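Local coordinates for uncharacterized protein (Jannaschia sp. CCS1, PDB 2PYQ) that is of unknown function, a small all-helical protein of the DUF2853 family, at residues A[14-19]-A[96-101]; A[63-68]-A[74-79]; A[84-89]-A[100-105]. All blocks are in the same frame, centred on the assembly; numbering follows the deposited sequence. Where two conformers were deposited one is given.

Contact 1 (A[14-19]-A[96-101]); sequences DDLRNK and RAVVYY
Leu16 lays its CD1 methyl over one face of the Tyr101 ring, 3.9 Å from CD1 to the ring centroid and 18° off the ring normal, a CH-pi contact displaced toward the CD1-CE1 side of the ring. The other branch works at that same side: Leu16 CD2 comes within 3.6 Å of Tyr101 CD1 and also meets Val98 CG1 at 3.8 Å, so both branches touch the ring and CD2 also reaches the valine one turn earlier. Leu16 and Val98 run past one another in opposite directions. With CG of Tyr101 anti to the backbone N (chi1 173°), the ring is carried toward Leu16, while its hydroxyl reaches on to the backbone N of Asp25, just ahead of helix 26-36. Asp15 CB only brushes Val98 CG2, and its carboxylate turns to Tyr87 and Gln11. With only an alanine in place of Leu16, the face of Tyr101 and Val98 CG1 would probably lose their methyl partners and a gap would open between the helices. No hydrogen bond crosses; the four touching residues are buried, and the segment axes cross at -54° with a closest approach of 10.6 Å, an apolar helix-helix crossing in the core of this all-helical fold.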
loop_
_atom_site.group_PDB
_atom_site.type_symbol
_atom_site.label_atom_id
_atom_site.label_comp_id
_atom_site.label_asym_id
_atom_site.label_seq_id
_atom_site.Cartn_x
_atom_site.Cartn_y
_atom_site.Cartn_z
ATOM N N ASP A 14 9.965 1.742 -7.464
ATOM C CA ASP A 14 11.172 0.949 -7.294
ATOM C C ASP A 14 10.925 -0.228 -6.336
ATOM O O ASP A 14 11.314 -1.362 -6.647
ATOM C CB ASP A 14 12.336 1.857 -6.846
ATOM C CG ASP A 14 13.715 1.227 -7.099
ATOM O OD1 ASP A 14 14.032 0.198 -6.473
ATOM O OD2 ASP A 14 14.497 1.772 -7.940
ATOM N N ASP A 15 10.277 0.012 -5.202
ATOM C CA ASP A 15 9.893 -1.043 -4.245
ATOM C C ASP A 15 9.017 -2.102 -4.917
ATOM O O ASP A 15 9.252 -3.301 -4.762
ATOM C CB ASP A 15 9.144 -0.501 -3.020
ATOM C CG ASP A 15 10.038 0.165 -1.989
ATOM O OD1 ASP A 15 11.264 0.337 -2.242
ATOM O OD2 ASP A 15 9.489 0.496 -0.904
ATOM N N LEU A 16 8.009 -1.660 -5.670
ATOM C CA LEU A 16 7.100 -2.619 -6.346
ATOM C C LEU A 16 7.879 -3.528 -7.310
ATOM O O LEU A 16 7.727 -4.735 -7.250
ATOM C CB LEU A 16 5.972 -1.914 -7.051
ATOM C CG LEU A 16 4.900 -1.434 -6.075
ATOM C CD1 LEU A 16 4.059 -0.343 -6.753
ATOM C CD2 LEU A 16 4.021 -2.576 -5.556
ATOM N N ARG A 17 8.746 -2.944 -8.133
ATOM C CA ARG A 17 9.513 -3.726 -9.092
ATOM C C ARG A 17 10.595 -4.575 -8.441
ATOM O O ARG A 17 10.645 -5.801 -8.637
ATOM C CB ARG A 17 10.094 -2.835 -10.201
ATOM C CG ARG A 17 10.823 -3.626 -11.322
ATOM C CD ARG A 17 11.088 -2.781 -12.583
ATOM N NE ARG A 17 9.883 -2.559 -13.409
ATOM C CZ ARG A 17 9.439 -3.356 -14.394
ATOM N NH1 ARG A 17 10.044 -4.493 -14.707
ATOM N NH2 ARG A 17 8.325 -3.003 -15.076
ATOM N N ASN A 18 11.431 -3.928 -7.626
ATOM C CA ASN A 18 12.661 -4.561 -7.115
ATOM C C ASN A 18 12.608 -5.226 -5.767
ATOM O O ASN A 18 13.549 -5.956 -5.424
ATOM C CB ASN A 18 13.789 -3.525 -7.184
ATOM C CG ASN A 18 14.077 -3.105 -8.614
ATOM O OD1 ASN A 18 14.180 -3.952 -9.522
ATOM N ND2 ASN A 18 14.214 -1.811 -8.828
ATOM N N LYS A 19 11.588 -4.954 -4.973
ATOM C CA LYS A 19 11.349 -5.666 -3.718
ATOM C C LYS A 19 10.201 -6.673 -3.848
ATOM O O LYS A 19 10.352 -7.824 -3.475
ATOM C CB LYS A 19 11.108 -4.728 -2.539
ATOM C CG LYS A 19 12.323 -3.921 -2.187
ATOM C CD LYS A 19 12.027 -2.978 -1.028
ATOM C CE LYS A 19 13.239 -2.130 -0.713
ATOM N NZ LYS A 19 12.980 -1.044 0.273
ATOM N N ARG A 96 2.947 2.822 3.071
ATOM C CA ARG A 96 1.580 2.546 3.130
ATOM C C ARG A 96 0.923 2.621 1.664
ATOM O O ARG A 96 0.103 1.764 1.340
ATOM C CB ARG A 96 0.903 3.578 4.011
ATOM C CG ARG A 96 -0.610 3.426 4.116
ATOM C CD ARG A 96 -1.215 4.465 5.064
ATOM N NE ARG A 96 -0.994 4.104 6.486
ATOM C CZ ARG A 96 0.061 4.463 7.238
ATOM N NH1 ARG A 96 1.051 5.256 6.786
ATOM N NH2 ARG A 96 0.108 4.033 8.505
ATOM N N ALA A 97 1.386 3.544 0.811
ATOM C CA ALA A 97 0.924 3.601 -0.590
ATOM C C ALA A 97 1.219 2.292 -1.328
ATOM O O ALA A 97 0.374 1.821 -2.087
ATOM C CB ALA A 97 1.555 4.816 -1.346
ATOM N N VAL A 98 2.394 1.701 -1.075
ATOM C CA VAL A 98 2.773 0.440 -1.708
ATOM C C VAL A 98 1.877 -0.689 -1.200
ATOM O O VAL A 98 1.394 -1.502 -1.991
ATOM C CB VAL A 98 4.255 0.118 -1.493
ATOM C CG1 VAL A 98 4.586 -1.263 -2.050
ATOM C CG2 VAL A 98 5.133 1.217 -2.130
ATOM N N VAL A 99 1.621 -0.711 0.095
ATOM C CA VAL A 99 0.715 -1.725 0.692
ATOM C C VAL A 99 -0.699 -1.594 0.130
ATOM O O VAL A 99 -1.316 -2.587 -0.261
ATOM C CB VAL A 99 0.714 -1.637 2.230
ATOM C CG1 VAL A 99 -0.359 -2.576 2.855
ATOM C CG2 VAL A 99 2.112 -1.959 2.755
ATOM N N TYR A 100 -1.202 -0.369 0.072
ATOM C CA TYR A 100 -2.553 -0.092 -0.478
ATOM C C TYR A 100 -2.633 -0.477 -1.950
ATOM O O TYR A 100 -3.616 -1.069 -2.367
ATOM C CB TYR A 100 -2.974 1.362 -0.217
ATOM C CG TYR A 100 -3.386 1.646 1.235
ATOM C CD1 TYR A 100 -3.048 0.790 2.303
ATOM C CD2 TYR A 100 -4.059 2.843 1.548
ATOM C CE1 TYR A 100 -3.410 1.056 3.614
ATOM C CE2 TYR A 100 -4.412 3.147 2.900
ATOM C CZ TYR A 100 -4.094 2.228 3.911
ATOM O OH TYR A 100 -4.435 2.490 5.243
ATOM N N TYR A 101 -1.608 -0.167 -2.726
ATOM C CA TYR A 101 -1.541 -0.535 -4.132
ATOM C C TYR A 101 -1.632 -2.057 -4.259
ATOM O O TYR A 101 -2.415 -2.575 -5.040
ATOM C CB TYR A 101 -0.233 -0.032 -4.758
ATOM C CG TYR A 101 0.015 -0.512 -6.174
ATOM C CD1 TYR A 101 0.601 -1.775 -6.422
ATOM C CD2 TYR A 101 -0.330 0.266 -7.264
ATOM C CE1 TYR A 101 0.827 -2.237 -7.708
ATOM C CE2 TYR A 101 -0.097 -0.175 -8.569
ATOM C CZ TYR A 101 0.471 -1.433 -8.786
ATOM O OH TYR A 101 0.670 -1.857 -10.079
#

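Contact 2 (A[63-68]-A[74-79]); sequences FLMKKL and ESLMGG
Two helices consecutive in the chain, 53-65 and 74-87, are joined by a short loop, and Leu76, near the start of the second, packs against Leu64 and Met65, late in the first. Leu64 reaches across with CD1 alone, which lies alongside the base of Leu76, 3.9 Å from Leu76 CB and 3.8 Å from Leu76 O. The two leucines pass each other in opposite directions, so the methyl of one rests beside the stem of the other. In both, CG is anti to the carbonyl carbon (chi1 -62° for Leu64 and -60° for Leu76), and each chain leaves its backbone toward the opposing segment. The CD1 branch of Leu76 is taken up by the next residue: Met65, present as selenomethionine, sets its CG against Leu76 CD1 at 3.7 Å in one of its two conformers, the two side chains crossing at about a right angle.

The connection begins where the first helix gives up its regular pattern. Leu68 N bonds to Phe63 O at 2.9 Å, a wider pi-type turn, whereas the bond from Lys67 N to the same oxygen is weak. A backbone bond between Leu64 and Leu70 continues the turn into the connecting loop. Inside the turn, Leu68 CG lies 3.7 Å above one face of the Phe63 ring, displaced toward its rim. Helix 96-106 and the residues after it also cover Leu64, which meets Leu103 and Phe107, while Lys60 packs on both Met65 and Leu76 along helix 53-65.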
loop_
_atom_site.group_PDB
_atom_site.type_symbol
_atom_site.label_atom_id
_atom_site.label_comp_id
_atom_site.label_asym_id
_atom_site.label_seq_id
_atom_site.Cartn_x
_atom_site.Cartn_y
_atom_site.Cartn_z
ATOM N N PHE A 63 -9.440 0.716 5.225
ATOM C CA PHE A 63 -9.109 0.672 3.799
ATOM C C PHE A 63 -9.889 -0.415 3.044
ATOM O O PHE A 63 -10.623 -0.110 2.129
ATOM C CB PHE A 63 -7.607 0.541 3.572
ATOM C CG PHE A 63 -7.232 0.549 2.123
ATOM C CD1 PHE A 63 -7.337 1.730 1.376
ATOM C CD2 PHE A 63 -6.808 -0.632 1.470
ATOM C CE1 PHE A 63 -7.016 1.750 0.009
ATOM C CE2 PHE A 63 -6.480 -0.606 0.116
ATOM C CZ PHE A 63 -6.598 0.581 -0.627
ATOM N N LEU A 64 -9.745 -1.681 3.436
ATOM C CA LEU A 64 -10.397 -2.781 2.710
ATOM C C LEU A 64 -11.896 -2.717 2.759
ATOM O O LEU A 64 -12.555 -2.787 1.717
ATOM C CB LEU A 64 -9.917 -4.167 3.195
ATOM C CG LEU A 64 -8.422 -4.451 2.992
ATOM C CD1 LEU A 64 -8.097 -5.833 3.516
ATOM C CD2 LEU A 64 -8.016 -4.314 1.520
HETATM N N MSE A 65 -12.419 -2.500 3.939
HETATM C CA MSE A 65 -13.879 -2.545 4.181
HETATM C C MSE A 65 -14.507 -1.174 3.810
HETATM O O MSE A 65 -15.424 -1.105 3.067
HETATM C CB MSE A 65 -14.217 -2.978 5.613
HETATM C CG MSE A 65 -14.212 -4.471 5.833
HETATM SE SE MSE A 65 -13.963 -4.807 7.700
HETATM C CE MSE A 65 -14.871 -6.177 7.963
ATOM N N LYS A 66 -13.975 -0.109 4.382
ATOM C CA LYS A 66 -14.574 1.220 4.186
ATOM C C LYS A 66 -14.321 1.806 2.791
ATOM O O LYS A 66 -15.255 2.349 2.192
ATOM C CB LYS A 66 -14.111 2.198 5.263
ATOM N N LYS A 67 -13.091 1.727 2.284
ATOM C CA LYS A 67 -12.733 2.347 0.996
ATOM C C LYS A 67 -12.901 1.433 -0.220
ATOM O O LYS A 67 -13.577 1.820 -1.196
ATOM C CB LYS A 67 -11.338 2.962 1.035
ATOM C CG LYS A 67 -11.152 4.055 2.130
ATOM C CD LYS A 67 -12.149 5.229 2.041
ATOM C CE LYS A 67 -11.882 6.269 3.128
ATOM N N LEU A 68 -12.316 0.231 -0.197
ATOM C CA LEU A 68 -12.475 -0.712 -1.313
ATOM C C LEU A 68 -13.818 -1.410 -1.304
ATOM O O LEU A 68 -14.160 -2.047 -2.299
ATOM C CB LEU A 68 -11.328 -1.717 -1.380
ATOM C CG LEU A 68 -9.915 -1.153 -1.462
ATOM C CD1 LEU A 68 -8.962 -2.323 -1.704
ATOM C CD2 LEU A 68 -9.718 -0.074 -2.533
ATOM N N GLU A 74 -12.262 -13.885 6.395
ATOM C CA GLU A 74 -10.847 -14.463 6.651
ATOM C C GLU A 74 -9.998 -13.935 5.419
ATOM O O GLU A 74 -8.819 -13.673 5.610
ATOM C CB GLU A 74 -10.814 -15.993 6.826
ATOM C CG GLU A 74 -9.445 -16.618 6.959
ATOM N N SER A 75 -10.558 -13.820 4.215
ATOM C CA SER A 75 -9.762 -13.398 3.044
ATOM C C SER A 75 -9.109 -12.011 3.215
ATOM O O SER A 75 -8.094 -11.752 2.595
ATOM C CB SER A 75 -10.602 -13.419 1.790
ATOM O OG SER A 75 -11.643 -12.487 1.876
ATOM N N LEU A 76 -9.687 -11.138 4.058
ATOM C CA LEU A 76 -9.142 -9.768 4.238
ATOM C C LEU A 76 -7.809 -9.758 4.964
ATOM O O LEU A 76 -6.815 -9.283 4.428
ATOM C CB LEU A 76 -10.149 -8.847 4.921
ATOM C CG LEU A 76 -11.470 -8.665 4.172
ATOM C CD1 LEU A 76 -12.239 -7.478 4.799
ATOM C CD2 LEU A 76 -11.327 -8.426 2.679
HETATM N N MSE A 77 -7.786 -10.321 6.163
HETATM C CA MSE A 77 -6.506 -10.435 6.875
HETATM C C MSE A 77 -5.554 -11.367 6.120
HETATM O O MSE A 77 -4.368 -11.157 6.142
HETATM C CB MSE A 77 -6.709 -10.880 8.317
HETATM C CG MSE A 77 -5.474 -10.778 9.176
HETATM SE SE MSE A 77 -4.720 -8.964 9.228
HETATM C CE MSE A 77 -6.195 -8.045 10.010
ATOM N N GLY A 78 -6.073 -12.377 5.445
ATOM C CA GLY A 78 -5.234 -13.259 4.612
ATOM C C GLY A 78 -4.534 -12.472 3.533
ATOM O O GLY A 78 -3.346 -12.668 3.283
ATOM N N GLY A 79 -5.267 -11.563 2.901
ATOM C CA GLY A 79 -4.705 -10.679 1.865
ATOM C C GLY A 79 -3.679 -9.709 2.435
ATOM O O GLY A 79 -2.652 -9.483 1.820
#

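Contact 3 (A[84-89]-A[100-105]); sequences IETYGR and YYMLTK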
loop_
_atom_site.group_PDB
_atom_site.type_symbol
_atom_site.label_atom_id
_atom_site.label_comp_id
_atom_site.label_asym_id
_atom_site.label_seq_id
_atom_site.Cartn_x
_atom_site.Cartn_y
_atom_site.Cartn_z
ATOM N N ILE A 84 2.028 -8.171 3.058
ATOM C CA ILE A 84 3.107 -7.840 3.991
ATOM C C ILE A 84 4.285 -8.840 3.795
ATOM O O ILE A 84 5.434 -8.439 3.781
ATOM C CB ILE A 84 2.624 -7.806 5.441
ATOM C CG1 ILE A 84 1.682 -6.633 5.666
ATOM C CG2 ILE A 84 3.811 -7.716 6.411
ATOM C CD1 ILE A 84 2.268 -5.257 5.501
ATOM N N GLU A 85 3.961 -10.112 3.611
ATOM C CA GLU A 85 4.977 -11.144 3.354
ATOM C C GLU A 85 5.711 -10.891 2.028
ATOM O O GLU A 85 6.948 -11.032 1.958
ATOM C CB GLU A 85 4.364 -12.563 3.391
ATOM C CG GLU A 85 5.342 -13.701 3.106
ATOM N N THR A 86 4.963 -10.505 0.996
ATOM C CA THR A 86 5.510 -10.173 -0.328
ATOM C C THR A 86 6.487 -8.991 -0.227
ATOM O O THR A 86 7.608 -9.066 -0.750
ATOM C CB THR A 86 4.424 -9.892 -1.334
ATOM O OG1 THR A 86 3.665 -11.108 -1.512
ATOM C CG2 THR A 86 4.987 -9.461 -2.686
ATOM N N TYR A 87 6.095 -7.948 0.498
ATOM C CA TYR A 87 6.934 -6.750 0.690
ATOM C C TYR A 87 8.227 -7.177 1.405
ATOM O O TYR A 87 9.322 -6.699 1.064
ATOM C CB TYR A 87 6.202 -5.682 1.507
ATOM C CG TYR A 87 6.522 -4.230 1.151
ATOM C CD1 TYR A 87 7.781 -3.809 0.674
ATOM C CD2 TYR A 87 5.557 -3.239 1.387
ATOM C CE1 TYR A 87 8.035 -2.469 0.390
ATOM C CE2 TYR A 87 5.807 -1.930 1.117
ATOM C CZ TYR A 87 7.024 -1.539 0.611
ATOM O OH TYR A 87 7.277 -0.214 0.360
ATOM N N GLY A 88 8.091 -8.079 2.376
ATOM C CA GLY A 88 9.222 -8.735 3.029
ATOM C C GLY A 88 9.310 -8.537 4.517
ATOM O O GLY A 88 9.203 -7.415 4.993
ATOM N N ARG A 89 9.583 -9.625 5.240
ATOM C CA ARG A 89 9.796 -9.581 6.700
ATOM C C ARG A 89 10.944 -8.643 7.078
ATOM O O ARG A 89 10.844 -7.924 8.080
ATOM C CB ARG A 89 10.086 -11.011 7.240
ATOM N N TYR A 100 -1.202 -0.369 0.072
ATOM C CA TYR A 100 -2.553 -0.092 -0.478
ATOM C C TYR A 100 -2.633 -0.477 -1.950
ATOM O O TYR A 100 -3.616 -1.069 -2.367
ATOM C CB TYR A 100 -2.974 1.362 -0.217
ATOM C CG TYR A 100 -3.386 1.646 1.235
ATOM C CD1 TYR A 100 -3.048 0.790 2.303
ATOM C CD2 TYR A 100 -4.059 2.843 1.548
ATOM C CE1 TYR A 100 -3.410 1.056 3.614
ATOM C CE2 TYR A 100 -4.412 3.147 2.900
ATOM C CZ TYR A 100 -4.094 2.228 3.911
ATOM O OH TYR A 100 -4.435 2.490 5.243
ATOM N N TYR A 101 -1.608 -0.167 -2.726
ATOM C CA TYR A 101 -1.541 -0.535 -4.132
ATOM C C TYR A 101 -1.632 -2.057 -4.259
ATOM O O TYR A 101 -2.415 -2.575 -5.040
ATOM C CB TYR A 101 -0.233 -0.032 -4.758
ATOM C CG TYR A 101 0.015 -0.512 -6.174
ATOM C CD1 TYR A 101 0.601 -1.775 -6.422
ATOM C CD2 TYR A 101 -0.330 0.266 -7.264
ATOM C CE1 TYR A 101 0.827 -2.237 -7.708
ATOM C CE2 TYR A 101 -0.097 -0.175 -8.569
ATOM C CZ TYR A 101 0.471 -1.433 -8.786
ATOM O OH TYR A 101 0.670 -1.857 -10.079
HETATM N N MSE A 102 -0.808 -2.759 -3.477
HETATM C CA MSE A 102 -0.780 -4.245 -3.541
HETATM C C MSE A 102 -2.125 -4.850 -3.138
HETATM O O MSE A 102 -2.562 -5.796 -3.778
HETATM C CB MSE A 102 0.379 -4.832 -2.726
HETATM C CG MSE A 102 1.716 -4.717 -3.431
HETATM SE SE MSE A 102 3.055 -5.828 -2.526
HETATM C CE MSE A 102 3.224 -4.662 -1.517
ATOM N N LEU A 103 -2.762 -4.324 -2.109
ATOM C CA LEU A 103 -4.077 -4.824 -1.699
ATOM C C LEU A 103 -5.134 -4.577 -2.792
ATOM O O LEU A 103 -5.965 -5.447 -3.068
ATOM C CB LEU A 103 -4.532 -4.201 -0.388
ATOM C CG LEU A 103 -3.724 -4.640 0.850
ATOM C CD1 LEU A 103 -4.032 -3.747 2.011
ATOM C CD2 LEU A 103 -4.015 -6.107 1.180
ATOM N N THR A 104 -5.116 -3.385 -3.382
ATOM C CA THR A 104 -6.049 -3.054 -4.481
ATOM C C THR A 104 -5.916 -4.050 -5.655
ATOM O O THR A 104 -6.945 -4.580 -6.161
ATOM C CB THR A 104 -5.833 -1.593 -4.958
ATOM O OG1 THR A 104 -6.022 -0.702 -3.849
ATOM C CG2 THR A 104 -6.822 -1.241 -6.035
ATOM N N LYS A 105 -4.681 -4.287 -6.094
ATOM C CA LYS A 105 -4.358 -5.357 -7.062
ATOM C C LYS A 105 -4.827 -6.757 -6.631
ATOM O O LYS A 105 -5.427 -7.444 -7.395
ATOM C CB LYS A 105 -2.875 -5.394 -7.395
ATOM C CG LYS A 105 -2.329 -4.296 -8.195
ATOM C CD LYS A 105 -3.173 -3.962 -9.221
ATOM C CE LYS A 105 -2.446 -3.821 -10.423
ATOM N NZ LYS A 105 -3.190 -4.542 -11.502
#
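The Tyr87 ring meets the CE methyl of Met102, a selenomethionine, obliquely at its CD2 corner, 4.0 Å from CD2 to CE in one of the two conformers of Met102. This is an apolar helix-helix contact of the all-helical DUF2853 fold, between two helices consecutive in the chain, 74-87 and 96-106, near the C-terminal end of the first. The hydroxyl at the far end of the ring is bonded to Asp15 and to Tyr95 N, which ties the ring to helix 4-18 and to the loop before helix 96-106.

Met102 carries the whole second side of the contact. Its CG stands anti to the carbonyl carbon, and a bend at chi3 (-82°) turns CE toward the tyrosine, so that the two side chains cross at about a right angle. In the same conformer the selenium faces a different neighbour, Thr86 CG2, at 4.1 Å. Thr86 offers that methyl because CG2 is anti to its backbone N, while OG1 bonds back to Ser82 O within its own helix. Val83 on the same helix, and Cys20 and Met22 from the loop after helix 4-18, also pack on Met102. Just past Tyr87 the chain leaves the helix at Gly88, whose backbone angles (phi 121°) would jam a CB against the preceding carbonyl. Along helix 96-106, Tyr100 O takes two donors from opposite faces of its plane: Thr104 N, and Thr104 OG1 at 2.8 Å.

Helix 96-106 is common to contacts 1 and 3, which share Tyr100 and Tyr101 and have centres about 7 Å apart. Tyr87 of contact 3 joins them directly: its OH lies 2.6 Å from Asp15 OD2, a probable hydrogen bond, and its CE2 packs 3.5 Å from Val98 CG1. Met102 CG adds a further touch, 3.8 Å from Leu16 CD2. Contact 2 sits farther out, its centre about 17 Å from that of contact 1 and about 12 Å from that of contact 3, yet it reaches both through the stacked rings of Phe63 and Tyr100. Contacts 2 and 3 also both use helix 74-87, with Gly79 O 3.7 Å from Leu103 CD2.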